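PDB 3FAW: reticulocyte binding protein, which probably hydrolyses alpha-1,6-glucosidic bonds in pullulan and related alpha-glucans as a cell-wall-anchored pullulanase of group B Streptococcus. Local coordinates for residues P365-R368 against I369-K373; P348-Y351 against F352-S355; L292-F295 against A296-S299; V138-Q141 against D142-V146. All coordinates share one frame; numbering follows the deposited sequence.

Contact 1 (P365-R368 against I369-K373); sequences PSAR and IAELK
Glu371 folds back over Ala367 and Arg368 at the N-terminal end of helix 367-381, one of the outer helices of the catalytic TIM barrel. With chi1 at -69°, CG stands beside its own backbone N and opposite the carbonyl carbon, so the chain runs back toward the start of the helix. Glu371 CG thereby rests 3.2 Å from Ala367 O, and the carboxylate reaches the backbone one turn earlier, where Glu371 OE1 is 3.1 Å from Arg368 CA. The methyl of Ala367 lies alongside the same oxygen, its CB 3.7 Å from Glu371 OE1. Ser359 OG and the backbone N of Glu360 hold the two carboxylate oxygens, and a negative charge at this helix end is probably favourable. Arg368 takes another course. Its CG lies between the backbone N and carbonyl carbon, 3.2 Å from Ile369 N, and bends at the next two torsions carry the guanidinium away from Glu371, with NE 6.9 Å from Glu371 OE1. No salt bridge links the two; Arg368 NH2 instead reaches Leu354 O. Ile369 and Leu372 touch Phe449 of helix 432-449, and the ring of Pro365 lies about 4 Å from a bound calcium ion. Beneath the side chains, Ala370 N bonds to Ser366 O and Glu371 N to Ala367 O. Leu372 N meets Arg368 O at 3.0 Å from above the carbonyl plane, and Leu372 CB lies 3.5 Å from that same oxygen.

Contact 2 (P348-Y351 against F352-S355); sequences PQSY and FALS
Ser350 reaches forward over the next turn of chain to Phe352 and Ala353. Its CB lies 3.8 Å from the methyl CB of Ala353. The next step, to OG, runs anti to the backbone N (chi1 -175°) and carries the hydroxyl in among the amides that follow. There Ser350 OG accepts from Ala353 N at 3.0 Å, with an N-H...O angle of 161°, and more weakly from Phe352 N at 3.3 Å. The bond two residues on fits an ST turn, if a weak one, and the bond three residues on closes the wider loop; two successive N-H groups of a buried, non-helical bend thus share one oxygen. The approach is snug, for Ala353 CB is also only 3.3 Å from Ser350 OG. Tyr351 and Phe352 swing outward from this bend, touching each other lightly where Tyr351 CB lies 4.4 Å from Phe352 CD2. The phenol OH of Tyr351 bonds to Val391 O, and the Phe352 ring meets that of Tyr220. Pro348 closes the YNWGYDP sequence characteristic of type I pullulanases. The bend belongs to the long loop between barrel strand 312-315 and helix 367-381: backbone bonds tie Ser350 and Ala353 to Ser320, while Tyr351, Phe352 and Leu354 pack on helix 432-449 through Val437, Asp440, Ser441 and Phe449.

Contact 3 (L292-F295 against A296-S299); sequences LGTF and AAFS
Thr294 OG1 accepts from Ala297 N at 3.2 Å, with an N-H...O angle of 152°. The hydroxyl is placed for this by a first torsion of 63°, which sets OG1 between the backbone N and the carbonyl carbon and brings it within bonding distance of the Ala297 amide. It serves twice, since Thr294 OG1 also gives a bond to Gln291 O, which fixes the rotation of the hydroxyl. Among the backbone bonds, Phe298 N meets Thr294 O at 3.0 Å and nearly straight, the donor tilted 20° from the carbonyl plane. The same carbonyl receives a weak, strongly bent bond from Ala297 N, so that amide divides itself between the backbone and side-chain oxygens of Thr294. A second weak bond joins Ser299 N to Phe295 O at 3.3 Å. Thr294 is therefore the N-cap of the short helix 295-298, which follows strand 269-273 and precedes strand 312-315 along the chain of the catalytic TIM barrel; Gly293, just before it, has the positive phi that suits glycine. Carbon-to-oxygen van der Waals contacts surround these bonds. Ala297 CB sits beside the capping oxygen, 3.6 Å from Thr294 OG1, and Ala296 CB lies 3.9 Å from that atom. Phe298 CB presses on the backbone of the preceding turn, 3.4 Å from Phe295 O. The two phenylalanine rings make the apolar contacts, leaving the turn for the protein interior: Phe295 packs on Leu375 of helix 367-381, while Phe298 touches Leu375 as well, meets the ring of Phe278, and lies against Ile313 and Leu315 of strand 312-315.

Contact 4 (V138-Q141 against D142-V146); sequences VLNQ and DGSKV
Asn140 uses both ends of its amide to hold Ser144 and Lys145. Among the side-chain hydrogen bonds, Asn140 ND2 donates to Ser144 OG at 2.9 Å, the hydroxyl lying in the amide plane. Asn140 OD1 accepts from Lys145 N at 3.0 Å, but from above its carbonyl plane. A chi1 of 65° makes this possible by holding CG between the backbone N and carbonyl carbon, over the turn. The carboxylate of Asp142, its plane turned 72° from that of the amide, receives two bonds at OD1: one from Ser144 N at 3.0 Å, which makes an Asx turn, and one from the hydroxyl of Ser144. Ser144 OG thus accepts a hydrogen bond from Asn140 ND2 and donates one to Asp142 OD1. Backbone bonds frame this network. Asn140 N meets Lys145 O at 2.9 Å, and Gly143 N closes a type I turn on Asn140 O at 3.2 Å. Gly143 itself has positive phi, a conformation that favours glycine. A CA-H...O contact from Val146 CA to Val138 O, 3.4 Å, adds to the pairing. The apolar part lies on the buried face, where Leu139 CD2 touches Val146 CG2 at 3.5 Å, the two side chains meeting obliquely near Tyr198. Leu139 and Val146 form an antiparallel, non-hydrogen-bonded pair, which marks the whole as a beta hairpin joining strands 136-139 and 146-151 in the antiparallel sheet of the carbohydrate-binding module 48.

Along the chain the order is contact 4, contact 3, contact 2, contact 1. The last three belong to the catalytic TIM barrel; contact 4 lies in the family 48 carbohydrate-binding module. Contact 1 is the hub: its centre is about 12 Å from that of contact 3 and 13 Å from that of contact 2, and it touches both, Leu372 packing on Phe295 and on Leu354. The start of helix 367-381 is thus packed between the short helix 295-298 and the 348-355 loop. Contacts 2 and 3 do not touch. Contact 4 stays about 7 Å from contact 1 at the nearest atoms, close to where the two domains adjoin.

Contact 1 (P365-R368 against I369-K373)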
# COMPACT_ATOMS: atom_id res chain seq x y z
N PRO A 365 -7.12 17.09 -17.92
CA PRO A 365 -7.44 16.36 -16.69
C PRO A 365 -8.42 15.19 -16.86
O PRO A 365 -8.51 14.34 -15.98
CB PRO A 365 -8.04 17.46 -15.79
CG PRO A 365 -8.56 18.48 -16.71
CD PRO A 365 -7.68 18.45 -17.93
N SER A 366 -9.14 15.16 -17.97
CA SER A 366 -10.07 14.06 -18.25
C SER A 366 -9.34 12.81 -18.76
O SER A 366 -9.82 11.69 -18.57
CB SER A 366 -11.12 14.51 -19.28
OG SER A 366 -11.98 15.49 -18.71
N ALA A 367 -8.18 13.00 -19.39
CA ALA A 367 -7.47 11.91 -20.06
C ALA A 367 -7.10 10.76 -19.12
O ALA A 367 -7.42 9.60 -19.40
CB ALA A 367 -6.23 12.44 -20.76
N ARG A 368 -6.46 11.07 -18.00
CA ARG A 368 -5.97 10.05 -17.06
C ARG A 368 -7.07 9.15 -16.49
O ARG A 368 -6.82 7.97 -16.22
CB ARG A 368 -5.18 10.69 -15.92
CG ARG A 368 -5.99 11.66 -15.06
CD ARG A 368 -5.39 13.03 -15.09
NE ARG A 368 -4.72 13.42 -13.86
CZ ARG A 368 -3.84 14.41 -13.77
NH1 ARG A 368 -3.46 15.11 -14.83
NH2 ARG A 368 -3.32 14.68 -12.59
N ILE A 369 -8.26 9.71 -16.30
CA ILE A 369 -9.42 8.94 -15.86
C ILE A 369 -9.81 7.94 -16.95
O ILE A 369 -10.04 6.75 -16.67
CB ILE A 369 -10.61 9.87 -15.53
CG1 ILE A 369 -10.29 10.72 -14.29
CG2 ILE A 369 -11.90 9.06 -15.30
CD1 ILE A 369 -11.32 11.79 -13.98
N ALA A 370 -9.86 8.42 -18.19
CA ALA A 370 -10.14 7.57 -19.35
C ALA A 370 -9.03 6.53 -19.57
O ALA A 370 -9.30 5.38 -19.91
CB ALA A 370 -10.32 8.43 -20.59
N GLU A 371 -7.78 6.94 -19.37
CA GLU A 371 -6.63 6.06 -19.58
C GLU A 371 -6.53 4.92 -18.55
O GLU A 371 -6.16 3.80 -18.92
CB GLU A 371 -5.34 6.87 -19.58
CG GLU A 371 -5.17 7.78 -20.79
CD GLU A 371 -4.10 8.82 -20.57
OE1 GLU A 371 -4.21 9.60 -19.60
OE2 GLU A 371 -3.15 8.87 -21.37
N LEU A 372 -6.83 5.20 -17.28
CA LEU A 372 -6.81 4.16 -16.25
C LEU A 372 -7.99 3.20 -16.42
O LEU A 372 -7.84 1.99 -16.25
CB LEU A 372 -6.79 4.75 -14.84
CG LEU A 372 -6.70 3.73 -13.68
CD1 LEU A 372 -5.48 2.81 -13.84
CD2 LEU A 372 -6.68 4.43 -12.32
N LYS A 373 -9.17 3.74 -16.73
CA LYS A 373 -10.34 2.91 -17.02
C LYS A 373 -10.09 1.95 -18.18
O LYS A 373 -10.52 0.80 -18.13
CB LYS A 373 -11.56 3.79 -17.33
CG LYS A 373 -12.24 4.41 -16.11
CD LYS A 373 -13.46 5.19 -16.57
CE LYS A 373 -14.20 5.85 -15.43
NZ LYS A 373 -15.60 6.19 -15.85

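Contact 2 (P348-Y351 against F352-S355)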
# COMPACT_ATOMS: atom_id res chain seq x y z
N PRO A 348 1.68 11.15 -0.76
CA PRO A 348 0.32 11.45 -1.21
C PRO A 348 -0.08 12.93 -1.23
O PRO A 348 0.10 13.65 -0.24
CB PRO A 348 -0.54 10.68 -0.21
CG PRO A 348 0.34 9.59 0.26
CD PRO A 348 1.64 10.28 0.43
N GLN A 349 -0.61 13.35 -2.37
CA GLN A 349 -1.20 14.68 -2.53
C GLN A 349 -2.74 14.61 -2.58
O GLN A 349 -3.42 15.44 -1.97
CB GLN A 349 -0.65 15.34 -3.79
CG GLN A 349 -1.20 16.73 -4.03
CD GLN A 349 -0.45 17.48 -5.10
OE1 GLN A 349 -0.14 18.73 -4.81
NE2 GLN A 349 -0.14 16.95 -6.16
N SER A 350 -3.27 13.62 -3.30
CA SER A 350 -4.73 13.43 -3.38
C SER A 350 -5.10 11.96 -3.18
O SER A 350 -4.30 11.06 -3.48
CB SER A 350 -5.27 13.93 -4.72
OG SER A 350 -6.70 13.84 -4.77
N TYR A 351 -6.31 11.73 -2.67
CA TYR A 351 -6.84 10.38 -2.46
C TYR A 351 -7.95 10.02 -3.44
O TYR A 351 -8.40 8.88 -3.47
CB TYR A 351 -7.31 10.22 -1.01
CG TYR A 351 -6.17 10.24 -0.01
CD1 TYR A 351 -5.11 9.35 -0.12
CD2 TYR A 351 -6.15 11.16 1.04
CE1 TYR A 351 -4.06 9.37 0.77
CE2 TYR A 351 -5.09 11.18 1.95
CZ TYR A 351 -4.05 10.28 1.81
OH TYR A 351 -2.99 10.29 2.69
N PHE A 352 -8.37 11.00 -4.25
CA PHE A 352 -9.37 10.81 -5.31
C PHE A 352 -8.79 11.05 -6.70
O PHE A 352 -9.14 10.35 -7.66
CB PHE A 352 -10.53 11.80 -5.13
CG PHE A 352 -11.38 11.53 -3.93
CD1 PHE A 352 -12.58 10.85 -4.06
CD2 PHE A 352 -11.01 12.00 -2.68
CE1 PHE A 352 -13.39 10.62 -2.95
CE2 PHE A 352 -11.81 11.77 -1.57
CZ PHE A 352 -13.00 11.08 -1.70
N ALA A 353 -7.93 12.07 -6.82
CA ALA A 353 -7.38 12.48 -8.11
C ALA A 353 -6.13 11.67 -8.49
O ALA A 353 -5.19 11.55 -7.69
CB ALA A 353 -7.06 13.97 -8.09
N LEU A 354 -6.13 11.15 -9.71
CA LEU A 354 -5.02 10.34 -10.23
C LEU A 354 -3.80 11.19 -10.52
O LEU A 354 -3.91 12.39 -10.76
CB LEU A 354 -5.44 9.63 -11.53
CG LEU A 354 -6.58 8.61 -11.42
CD1 LEU A 354 -7.00 8.09 -12.80
CD2 LEU A 354 -6.19 7.46 -10.51
N SER A 355 -2.64 10.55 -10.49
CA SER A 355 -1.39 11.19 -10.89
C SER A 355 -1.41 11.44 -12.39
O SER A 355 -1.95 10.64 -13.16
CB SER A 355 -0.20 10.29 -10.53
OG SER A 355 1.03 10.87 -10.93

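Contact 3 (L292-F295 against A296-S299)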
# COMPACT_ATOMS: atom_id res chain seq x y z
N LEU A 292 6.19 5.45 -23.23
CA LEU A 292 6.73 4.60 -22.17
C LEU A 292 6.28 5.05 -20.78
O LEU A 292 6.14 6.25 -20.52
CB LEU A 292 8.26 4.54 -22.24
CG LEU A 292 9.06 5.82 -22.01
CD1 LEU A 292 9.21 6.11 -20.53
CD2 LEU A 292 10.44 5.71 -22.65
N GLY A 293 6.02 4.08 -19.91
CA GLY A 293 5.69 4.36 -18.51
C GLY A 293 4.31 4.93 -18.26
O GLY A 293 4.09 5.59 -17.25
N THR A 294 3.38 4.67 -19.18
CA THR A 294 2.01 5.16 -19.08
C THR A 294 1.03 4.00 -18.94
O THR A 294 1.39 2.84 -19.18
CB THR A 294 1.61 5.99 -20.32
OG1 THR A 294 1.63 5.17 -21.49
CG2 THR A 294 2.54 7.19 -20.51
N PHE A 295 -0.21 4.31 -18.54
CA PHE A 295 -1.30 3.33 -18.50
C PHE A 295 -1.50 2.66 -19.86
O PHE A 295 -1.72 1.45 -19.93
CB PHE A 295 -2.63 3.99 -18.09
CG PHE A 295 -2.64 4.58 -16.70
CD1 PHE A 295 -2.26 3.82 -15.60
CD2 PHE A 295 -3.07 5.88 -16.49
CE1 PHE A 295 -2.27 4.36 -14.32
CE2 PHE A 295 -3.09 6.43 -15.21
CZ PHE A 295 -2.69 5.66 -14.12
N ALA A 296 -1.42 3.46 -20.92
CA ALA A 296 -1.63 3.00 -22.29
C ALA A 296 -0.54 2.02 -22.77
O ALA A 296 -0.82 1.10 -23.54
CB ALA A 296 -1.72 4.19 -23.24
N ALA A 297 0.70 2.24 -22.32
CA ALA A 297 1.80 1.32 -22.64
C ALA A 297 1.68 0.01 -21.84
O ALA A 297 1.89 -1.08 -22.39
CB ALA A 297 3.15 1.99 -22.35
N PHE A 298 1.33 0.13 -20.56
CA PHE A 298 1.13 -1.03 -19.69
C PHE A 298 0.21 -2.07 -20.34
O PHE A 298 0.49 -3.27 -20.27
CB PHE A 298 0.55 -0.59 -18.33
CG PHE A 298 0.77 -1.59 -17.21
CD1 PHE A 298 1.64 -1.29 -16.17
CD2 PHE A 298 0.08 -2.80 -17.19
CE1 PHE A 298 1.84 -2.19 -15.12
CE2 PHE A 298 0.27 -3.71 -16.14
CZ PHE A 298 1.15 -3.40 -15.11
N SER A 299 -0.87 -1.62 -20.96
CA SER A 299 -1.83 -2.52 -21.62
C SER A 299 -1.22 -3.36 -22.74
O SER A 299 -1.67 -4.48 -23.01
CB SER A 299 -3.03 -1.73 -22.17
OG SER A 299 -2.62 -0.83 -23.17

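Contact 4 (V138-Q141 against D142-V146)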
# COMPACT_ATOMS: atom_id res chain seq x y z
N VAL A 138 -19.13 19.07 -8.67
CA VAL A 138 -19.86 18.24 -9.63
C VAL A 138 -20.33 19.05 -10.85
O VAL A 138 -21.12 19.98 -10.71
CB VAL A 138 -21.10 17.59 -8.96
CG1 VAL A 138 -21.81 16.66 -9.92
CG2 VAL A 138 -20.69 16.84 -7.69
N LEU A 139 -19.84 18.68 -12.04
CA LEU A 139 -20.30 19.28 -13.30
C LEU A 139 -21.67 18.73 -13.67
O LEU A 139 -21.95 17.56 -13.43
CB LEU A 139 -19.36 18.93 -14.46
CG LEU A 139 -18.02 19.63 -14.69
CD1 LEU A 139 -17.18 18.81 -15.67
CD2 LEU A 139 -18.21 21.05 -15.21
N ASN A 140 -22.51 19.56 -14.28
CA ASN A 140 -23.74 19.05 -14.91
C ASN A 140 -23.41 18.46 -16.29
O ASN A 140 -22.25 18.48 -16.73
CB ASN A 140 -24.82 20.14 -14.98
CG ASN A 140 -24.45 21.30 -15.89
OD1 ASN A 140 -23.31 21.41 -16.35
ND2 ASN A 140 -25.42 22.17 -16.15
N GLN A 141 -24.42 17.92 -16.97
CA GLN A 141 -24.20 17.12 -18.18
C GLN A 141 -23.46 17.88 -19.29
O GLN A 141 -22.55 17.33 -19.90
CB GLN A 141 -25.53 16.58 -18.74
CG GLN A 141 -25.36 15.75 -20.01
CD GLN A 141 -26.61 14.96 -20.39
OE1 GLN A 141 -26.51 13.82 -20.84
NE2 GLN A 141 -27.77 15.57 -20.21
N ASP A 142 -23.86 19.12 -19.54
CA ASP A 142 -23.26 19.92 -20.62
C ASP A 142 -22.11 20.83 -20.16
O ASP A 142 -21.51 21.54 -20.98
CB ASP A 142 -24.34 20.73 -21.36
CG ASP A 142 -25.02 21.77 -20.48
OD1 ASP A 142 -24.65 21.94 -19.29
OD2 ASP A 142 -25.95 22.44 -20.99
N GLY A 143 -21.81 20.81 -18.87
CA GLY A 143 -20.70 21.58 -18.31
C GLY A 143 -21.00 23.03 -17.98
O GLY A 143 -20.11 23.77 -17.56
N SER A 144 -22.26 23.44 -18.14
CA SER A 144 -22.66 24.83 -17.95
C SER A 144 -22.74 25.26 -16.48
O SER A 144 -22.76 26.46 -16.19
CB SER A 144 -24.00 25.11 -18.64
OG SER A 144 -25.01 24.21 -18.20
N LYS A 145 -22.78 24.29 -15.56
CA LYS A 145 -22.90 24.57 -14.12
C LYS A 145 -22.10 23.59 -13.26
O LYS A 145 -22.14 22.38 -13.50
CB LYS A 145 -24.36 24.51 -13.68
CG LYS A 145 -25.26 25.59 -14.26
CD LYS A 145 -26.68 25.46 -13.72
CE LYS A 145 -27.48 26.74 -13.93
NZ LYS A 145 -27.52 27.16 -15.36
N VAL A 146 -21.41 24.12 -12.26
CA VAL A 146 -20.74 23.29 -11.25
C VAL A 146 -21.35 23.54 -9.87
O VAL A 146 -21.45 24.68 -9.44
CB VAL A 146 -19.22 23.59 -11.20
CG1 VAL A 146 -18.55 22.78 -10.09
CG2 VAL A 146 -18.57 23.29 -12.53